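Local coordinates for protein methyltransferase (Streptococcus pyogenes, PDB 2ESR) that probably transfers a methyl group from S-adenosylmethionine, perhaps to a guanine of 16S ribosomal RNA as in RsmD relatives, at residues Leu127-Glu130 and Gln131-Val134. Sequence-based numbering, arbitrary orientation.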
ATOM      1  N   LEU A 127      10.794  -9.883   4.275  1.00 21.79           N
ATOM      2  CA  LEU A 127       9.444  -9.401   4.034  1.00 20.22           C
ATOM      3  C   LEU A 127       8.365 -10.436   4.345  1.00 21.18           C
ATOM      4  O   LEU A 127       7.181 -10.180   4.133  1.00 21.73           O
ATOM      5  CB  LEU A 127       9.306  -8.969   2.574  1.00 21.01           C
ATOM      6  CG  LEU A 127      10.153  -7.761   2.159  1.00 21.59           C
ATOM      7  CD1 LEU A 127      10.129  -7.604   0.645  1.00 22.97           C
ATOM      8  CD2 LEU A 127       9.612  -6.522   2.841  1.00 24.29           C
ATOM      9  N   LEU A 128       8.775 -11.599   4.841  1.00 20.31           N
ATOM     10  CA  LEU A 128       7.826 -12.669   5.148  1.00 21.28           C
ATOM     11  C   LEU A 128       7.612 -12.870   6.645  1.00 22.00           C
ATOM     12  O   LEU A 128       8.571 -12.976   7.410  1.00 21.46           O
ATOM     13  CB  LEU A 128       8.317 -13.986   4.544  1.00 21.82           C
ATOM     14  CG  LEU A 128       8.600 -13.988   3.040  1.00 21.79           C
ATOM     15  CD1 LEU A 128       9.123 -15.350   2.628  1.00 22.11           C
ATOM     16  CD2 LEU A 128       7.328 -13.642   2.268  1.00 23.25           C
ATOM     17  N   SER A 129       6.355 -12.934   7.064  1.00 20.93           N
ATOM     18  CA  SER A 129       6.069 -13.143   8.481  1.00 23.20           C
ATOM     19  C   SER A 129       6.514 -14.549   8.854  1.00 23.37           C
ATOM     20  O   SER A 129       6.732 -15.396   7.983  1.00 23.32           O
ATOM     21  CB  SER A 129       4.573 -13.004   8.755  1.00 25.57           C
ATOM     22  OG  SER A 129       3.871 -14.148   8.288  1.00 26.63           O
ATOM     23  N   GLU A 130       6.667 -14.793  10.151  1.00 23.59           N
ATOM     24  CA  GLU A 130       7.068 -16.109  10.633  1.00 25.25           C
ATOM     25  C   GLU A 130       6.099 -17.171  10.117  1.00 22.93           C
ATOM     26  O   GLU A 130       6.508 -18.232   9.635  1.00 22.67           O
ATOM     27  CB  GLU A 130       7.057 -16.124  12.166  1.00 28.86           C
ATOM     28  CG  GLU A 130       8.121 -15.259  12.813  1.00 36.67           C
ATOM     29  CD  GLU A 130       9.501 -15.885  12.738  1.00 41.84           C
ATOM     30  OE1 GLU A 130       9.986 -16.135  11.613  1.00 44.81           O
ATOM     31  OE2 GLU A 130      10.101 -16.129  13.809  1.00 44.94           O
ATOM     32  N   GLN A 131       4.810 -16.862  10.210  1.00 21.39           N
ATOM     33  CA  GLN A 131       3.749 -17.786   9.805  1.00 19.65           C
ATOM     34  C   GLN A 131       3.236 -17.563   8.393  1.00 19.03           C
ATOM     35  O   GLN A 131       2.091 -17.883   8.075  1.00 19.98           O
ATOM     36  CB  GLN A 131       2.584 -17.669  10.786  1.00 20.55           C
ATOM     37  CG  GLN A 131       2.947 -18.071  12.200  1.00 22.54           C
ATOM     38  CD  GLN A 131       3.412 -19.506  12.273  1.00 23.31           C
ATOM     39  OE1 GLN A 131       2.737 -20.410  11.780  1.00 21.84           O
ATOM     40  NE2 GLN A 131       4.571 -19.729  12.889  1.00 24.30           N
ATOM     41  N   VAL A 132       4.096 -17.032   7.534  1.00 18.52           N
ATOM     42  CA  VAL A 132       3.704 -16.758   6.159  1.00 17.12           C
ATOM     43  C   VAL A 132       3.309 -17.990   5.349  1.00 16.34           C
ATOM     44  O   VAL A 132       3.791 -19.103   5.585  1.00 16.31           O
ATOM     45  CB  VAL A 132       4.858 -16.054   5.392  1.00 14.30           C
ATOM     46  CG1 VAL A 132       5.986 -17.032   5.157  1.00 15.48           C
ATOM     47  CG2 VAL A 132       4.365 -15.486   4.070  1.00 15.05           C
HETATM   48  N   MSE A 133       2.410 -17.775   4.398  1.00 17.42           N
HETATM   49  CA  MSE A 133       2.012 -18.804   3.461  1.00 16.88           C
HETATM   50  C   MSE A 133       2.277 -18.166   2.094  1.00 16.76           C
HETATM   51  O   MSE A 133       1.731 -17.097   1.785  1.00 17.52           O
HETATM   52  CB  MSE A 133       0.529 -19.156   3.599  1.00 18.20           C
HETATM   53  CG  MSE A 133       0.241 -20.067   4.771  1.00 20.88           C
HETATM   54 SE   MSE A 133      -1.616 -20.556   4.756  1.00 28.20          SE
HETATM   55  CE  MSE A 133      -2.355 -18.890   5.321  1.00 26.11           C
ATOM     56  N   VAL A 134       3.162 -18.779   1.311  1.00 16.65           N
ATOM     57  CA  VAL A 134       3.457 -18.296  -0.038  1.00 17.07           C
ATOM     58  C   VAL A 134       2.755 -19.283  -0.968  1.00 17.71           C
ATOM     59  O   VAL A 134       3.165 -20.448  -1.113  1.00 17.31           O
ATOM     60  CB  VAL A 134       4.973 -18.265  -0.329  1.00 16.40           C
ATOM     61  CG1 VAL A 134       5.216 -17.764  -1.754  1.00 21.10           C
ATOM     62  CG2 VAL A 134       5.665 -17.326   0.651  1.00 18.35           C
TER
HETATM   63  O   HOH W   1       5.404 -19.952   7.665  1.00 18.99           O
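Val132 N donates to Ser129 O across 3.1 Å, closing a type I beta turn whose two corner residues are Glu130 and Gln131. The donor stands 72° out of the carbonyl plane, off the lone pairs, which is compatible with a four-residue turn. On the apolar side Leu128 and Val132 pack obliquely: Leu128 CB lies 3.9 Å from Val132 CG1, while CD2 reaches Val132 CG2 at the same distance. Val132 sets CG1 between its backbone N and carbonyl carbon (chi1 70°), bringing this methyl to 3.3 Å from Ser129 O. Branched aliphatics suit these buried places; Leu128 also packs on Val104 and Leu151, Val132 on Asn169. Ser129 OG, likewise between backbone N and carbonyl carbon (chi1 75°), makes weak, alternative hydrogen bonds to Phe101 O and Asp102 OD2. A water donates to Glu130 O and Val132 O, each at 2.8 Å, bridging the corner to the outgoing strand. Glu130 sends its carboxylate away, fitting an exposed corner. Gln131 OE1 accepts from His173 N and NE2 donates to Gly171 O, both evidently tag residues, so this grip is probably not native. Here the chain turns a corner, and strand 132-139 enters the central Rossmann-like methyltransferase sheet between strands 101-106 and 162-169.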